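Local atomic coordinates of hypothetical protein ypmQ (Bacillus subtilis, PDB entry 1XZO), a protein that is needed to insert copper into the active site of cytochrome c oxidase and may act in copper homeostasis or redox signalling. Residues A[4-9]-A[148-153]; A[11-16]-A[117-122]. One frame throughout, in Å; residues are numbered along the deposited sequence.

Contact 1 (A[4-9]-A[148-153]). With CD (cadmium ion), chain F.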
# COMPACT_ATOMS: atom_id res chain seq x y z
N GLN A 4 9.62 -21.23 1.53
CA GLN A 4 10.41 -20.18 2.20
C GLN A 4 10.52 -18.96 1.28
O GLN A 4 10.74 -19.08 0.06
CG GLN A 4 15.16 -23.06 2.41
CD GLN A 4 14.60 -23.06 0.99
OE1 GLN A 4 13.76 -22.22 0.63
NE2 GLN A 4 15.07 -24.00 0.17
N ILE A 5 10.37 -17.78 1.85
CA ILE A 5 10.40 -16.59 1.02
C ILE A 5 11.86 -16.28 0.56
O ILE A 5 12.78 -16.25 1.37
CB ILE A 5 9.64 -15.43 1.71
CG1 ILE A 5 9.52 -14.26 0.75
CG2 ILE A 5 10.26 -15.11 3.12
CD1 ILE A 5 10.80 -13.53 0.48
N LYS A 6 12.01 -16.05 -0.76
CA LYS A 6 13.27 -15.94 -1.53
C LYS A 6 14.40 -15.07 -0.97
O LYS A 6 14.91 -15.34 0.11
CB LYS A 6 12.96 -15.47 -2.96
CG LYS A 6 12.43 -16.54 -3.93
CD LYS A 6 11.59 -15.91 -5.08
CE LYS A 6 10.54 -14.89 -4.53
NZ LYS A 6 9.99 -15.20 -3.12
N ASP A 7 14.84 -14.04 -1.72
CA ASP A 7 15.93 -13.20 -1.26
C ASP A 7 15.24 -11.95 -0.68
O ASP A 7 15.07 -10.97 -1.41
CB ASP A 7 16.85 -12.82 -2.42
CG ASP A 7 17.31 -14.03 -3.21
OD1 ASP A 7 17.29 -14.00 -4.48
OD2 ASP A 7 17.65 -15.07 -2.63
N PRO A 8 14.79 -12.02 0.58
CA PRO A 8 13.99 -10.93 1.16
C PRO A 8 14.78 -9.65 1.31
O PRO A 8 15.99 -9.66 1.59
CB PRO A 8 13.55 -11.51 2.51
CG PRO A 8 14.54 -12.53 2.86
CD PRO A 8 14.94 -13.10 1.57
N LEU A 9 14.10 -8.54 1.04
CA LEU A 9 14.68 -7.23 0.91
C LEU A 9 15.18 -6.78 2.27
O LEU A 9 16.21 -6.15 2.36
CB LEU A 9 13.67 -6.24 0.42
CG LEU A 9 13.23 -6.39 -1.06
CD1 LEU A 9 12.25 -5.35 -1.35
CD2 LEU A 9 14.46 -6.23 -1.90
N VAL A 148 10.25 -5.00 5.23
CA VAL A 148 9.83 -5.15 3.79
C VAL A 148 10.54 -6.42 3.23
O VAL A 148 11.76 -6.56 3.32
CB VAL A 148 10.15 -3.97 2.96
CG1 VAL A 148 9.57 -4.10 1.58
CG2 VAL A 148 9.65 -2.70 3.65
N LEU A 149 9.75 -7.35 2.70
CA LEU A 149 10.30 -8.63 2.24
C LEU A 149 10.42 -8.72 0.72
O LEU A 149 11.42 -9.26 0.25
CB LEU A 149 9.40 -9.73 2.69
CG LEU A 149 9.09 -9.78 4.15
CD1 LEU A 149 8.08 -10.89 4.33
CD2 LEU A 149 10.37 -10.03 4.92
N LYS A 150 9.52 -8.07 -0.01
CA LYS A 150 9.42 -8.13 -1.45
C LYS A 150 8.74 -6.92 -2.03
O LYS A 150 7.89 -6.27 -1.37
CB LYS A 150 8.67 -9.44 -1.87
CG LYS A 150 9.44 -10.30 -2.85
CD LYS A 150 10.19 -11.42 -2.13
CE LYS A 150 11.59 -11.63 -2.69
NZ LYS A 150 11.63 -12.17 -4.10
N ASP A 151 9.07 -6.62 -3.29
CA ASP A 151 8.41 -5.64 -4.10
C ASP A 151 7.97 -6.28 -5.43
O ASP A 151 8.52 -7.33 -5.86
CB ASP A 151 9.25 -4.42 -4.41
CG ASP A 151 10.51 -4.71 -5.22
OD1 ASP A 151 11.27 -5.65 -4.91
OD2 ASP A 151 10.78 -4.05 -6.22
N TYR A 152 6.93 -5.67 -5.98
CA TYR A 152 6.32 -6.16 -7.21
C TYR A 152 5.83 -5.02 -8.01
O TYR A 152 5.59 -3.90 -7.52
CB TYR A 152 5.18 -7.09 -6.90
CG TYR A 152 5.36 -8.07 -5.82
CD1 TYR A 152 5.90 -9.33 -6.03
CD2 TYR A 152 5.02 -7.75 -4.49
CE1 TYR A 152 5.95 -10.24 -5.07
CE2 TYR A 152 5.16 -8.63 -3.51
CZ TYR A 152 5.62 -9.87 -3.74
OH TYR A 152 5.77 -10.75 -2.75
N ASN A 153 5.64 -5.28 -9.32
CA ASN A 153 5.19 -4.24 -10.21
C ASN A 153 3.67 -4.05 -10.00
O ASN A 153 2.93 -5.01 -10.12
CB ASN A 153 5.52 -4.66 -11.64
CG ASN A 153 5.47 -3.53 -12.61
OD1 ASN A 153 6.26 -3.53 -13.60
ND2 ASN A 153 4.55 -2.61 -12.45
CD CD F . 7.82 -15.01 -4.54
O HOH W 1 8.71 -16.76 -6.21
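The flat group between L9 and L149 is the carbonyl of L149. The N-H of L9 points at it from above the plane. L9 N lies 2.9 Å from L149 O and stands 41° out of the carbonyl plane. The bond is fairly straight, 160° at the hydrogen. P8 also meets this oxygen, with P8 CA 3.2 Å from L149 O in a CA-H...O contact. Two successive residues thus share one acceptor. P8 CB also touches the L149 side chain, 4.3 Å from L149 CD2. In L9, CG is anti to the carbonyl carbon (chi1 -71°), beside the backbone N, and this sets L9 CG 3.6 Å from L149 O. The L9 side chain runs nearly perpendicular to that of D151, with L9 CD1 3.7 Å from D151 OD1. L9 CD1 also packs on V148 CG1.

K150 starts out away from the loop, but its chain bends at chi2, chi3 and chi4 and returns to it. The I5 and K150 side chains run alongside each other in opposing senses. Packing is tight, with I5 CD1 3.4 Å from K150 CD. Further out, K150 lies nearly perpendicular to K6. The approach of K150 NZ to K6 CE is short and doubtful. K6 NZ is bound to the cadmium ion at 2.6 Å. Water 1 also binds the metal. D162 and D166 of helix 160-170 complete the site, and Y152 OH is hydrogen-bonded to D166.

Two successive strand residues, L149 and K150, sit opposite L141, as in a classic beta bulge. The contact therefore joins the N-terminal loop to a bulged strand of the thioredoxin-like sheet, beside a surface cadmium site.

Contact 2 (A[11-16]-A[117-122]). With CD (cadmium ion), chain D.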
# COMPACT_ATOMS: atom_id res chain seq x y z
N TYR A 11 14.05 -4.54 4.34
CA TYR A 11 14.10 -3.13 4.76
C TYR A 11 13.26 -2.91 5.98
O TYR A 11 12.32 -3.64 6.27
CB TYR A 11 13.67 -2.10 3.75
CG TYR A 11 14.15 -2.28 2.32
CD1 TYR A 11 13.25 -2.07 1.28
CD2 TYR A 11 15.49 -2.67 1.99
CE1 TYR A 11 13.62 -2.16 -0.03
CE2 TYR A 11 15.86 -2.78 0.60
CZ TYR A 11 14.90 -2.52 -0.36
OH TYR A 11 15.11 -2.59 -1.72
N GLU A 12 13.67 -1.98 6.80
CA GLU A 12 12.98 -1.75 8.09
C GLU A 12 12.01 -0.61 7.92
O GLU A 12 12.38 0.49 7.60
CB GLU A 12 14.00 -1.38 9.19
CG GLU A 12 14.81 -2.58 9.68
CD GLU A 12 15.97 -3.00 8.74
OE1 GLU A 12 15.91 -2.79 7.48
OE2 GLU A 12 16.96 -3.58 9.26
N VAL A 13 10.73 -0.89 8.10
CA VAL A 13 9.72 0.17 7.99
C VAL A 13 9.87 1.11 9.21
O VAL A 13 10.04 0.61 10.27
CB VAL A 13 8.31 -0.35 7.94
CG1 VAL A 13 7.34 0.77 7.84
CG2 VAL A 13 8.12 -1.23 6.61
N GLU A 14 9.92 2.37 8.94
CA GLU A 14 10.04 3.34 10.07
C GLU A 14 8.74 3.37 10.86
O GLU A 14 7.65 3.14 10.32
CB GLU A 14 10.36 4.67 9.50
CG GLU A 14 11.72 4.76 8.87
CD GLU A 14 12.82 4.86 9.91
OE1 GLU A 14 12.72 5.80 10.74
OE2 GLU A 14 13.71 3.97 9.87
N PRO A 15 8.83 3.67 12.17
CA PRO A 15 7.63 3.97 12.98
C PRO A 15 6.82 5.08 12.36
O PRO A 15 7.32 6.06 11.75
CB PRO A 15 8.22 4.26 14.38
CG PRO A 15 9.59 4.63 14.11
CD PRO A 15 10.09 3.92 12.90
N PHE A 16 5.50 4.91 12.38
CA PHE A 16 4.58 5.89 11.89
C PHE A 16 3.22 5.70 12.54
O PHE A 16 2.87 4.58 12.99
CB PHE A 16 4.36 5.81 10.35
CG PHE A 16 3.59 4.59 9.88
CD1 PHE A 16 4.30 3.45 9.53
CD2 PHE A 16 2.20 4.60 9.70
CE1 PHE A 16 3.63 2.31 9.11
CE2 PHE A 16 1.52 3.48 9.28
CZ PHE A 16 2.23 2.31 8.94
N LEU A 117 11.21 6.95 1.32
CA LEU A 117 12.64 6.67 0.94
C LEU A 117 13.29 5.74 1.92
O LEU A 117 13.95 4.69 1.57
CB LEU A 117 13.27 8.04 0.79
CG LEU A 117 14.69 8.30 0.25
CD1 LEU A 117 14.80 9.62 -0.20
CD2 LEU A 117 15.68 8.05 1.48
N LYS A 118 13.13 5.99 3.22
CA LYS A 118 13.72 5.09 4.24
C LYS A 118 13.18 3.70 4.34
O LYS A 118 13.91 2.75 4.40
CB LYS A 118 13.69 5.75 5.68
CG LYS A 118 14.35 7.16 5.69
CD LYS A 118 14.48 7.72 7.18
CE LYS A 118 13.64 9.01 7.55
NZ LYS A 118 12.86 9.09 8.92
N SER A 119 11.86 3.58 4.36
CA SER A 119 11.18 2.33 4.58
C SER A 119 11.21 1.42 3.35
O SER A 119 11.29 0.25 3.52
CB SER A 119 9.71 2.59 4.87
OG SER A 119 9.64 3.28 6.19
N PHE A 120 11.01 2.00 2.20
CA PHE A 120 10.69 1.17 0.95
C PHE A 120 11.67 1.44 -0.18
O PHE A 120 11.58 0.82 -1.23
CB PHE A 120 9.27 1.47 0.44
CG PHE A 120 8.19 1.05 1.40
CD1 PHE A 120 7.50 2.05 2.19
CD2 PHE A 120 7.84 -0.29 1.62
CE1 PHE A 120 6.57 1.68 3.16
CE2 PHE A 120 6.87 -0.65 2.53
CZ PHE A 120 6.20 0.38 3.29
N LYS A 121 12.58 2.37 0.05
CA LYS A 121 13.56 2.83 -0.92
C LYS A 121 12.89 3.37 -2.16
O LYS A 121 13.40 3.24 -3.24
CB LYS A 121 14.66 1.74 -1.19
CG LYS A 121 15.04 0.86 0.00
CD LYS A 121 15.68 1.69 1.06
CE LYS A 121 16.03 0.92 2.30
NZ LYS A 121 16.39 1.89 3.41
N ALA A 122 11.74 4.02 -1.97
CA ALA A 122 10.86 4.55 -3.01
C ALA A 122 10.97 6.05 -3.02
O ALA A 122 11.00 6.67 -1.93
CB ALA A 122 9.37 4.15 -2.68
CD CD D . 14.57 4.96 12.02
O HOH W 2 11.32 7.90 10.63
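The C-terminal end of helix 109-120 packs here on strand 11-12 and the loop that follows. Y11 lies against K121, the first residue past the helix, whose positive phi takes the chain out of the helical path. K121 CG sits over one face of the Y11 ring, offset toward the rim, in a CH-pi contact 3.5 Å from the ring centroid. K121 CE covers the same ring nearer Y11 CD2. K121 NZ turns back to the helix end and bonds to K118 O at 2.8 Å. An alanine in place of Y11 would probably leave K121 CG and CE without their aromatic cover and the lysine chain freer to turn.

In this thioredoxin-like fold strand 11-12 is an outermost strand of the main sheet, and the helix lies against that sheet. S119 OG accepts the backbone N-H of E14, 2.9 Å from E14 N and nearly straight at 175°. S119 O is buried without a polar partner, and Y11 CB lies 3.4 Å from it. V13 CG2 meets F120 CZ at 4.2 Å. E14 binds a cadmium ion through both oxygens, OE1 at 2.4 Å and OE2 at 2.5 Å. Water 2 bridges E14 OE1 and K118 NZ.

The two contacts have centres about 14 Å apart and touch directly. Contact 2 is nested inside the chain loop that contact 1 closes: 4-9 and 11-16 come first, then 117-122, then 148-153. The main sheet links them, because strands 11-12 and 147-153 are antiparallel neighbours in it. V148 N lies 2.7 Å from Y11 O, probably a hydrogen bond. V148 CG2 packs on V13 CG2, F120 CE2 and S119 O. One continuous N-terminal run thus meets strand 147-153 in contact 1 and the end of helix 109-120 in contact 2. The run is thereby held to the edge of the main sheet and to that helix end in the thioredoxin-like domain.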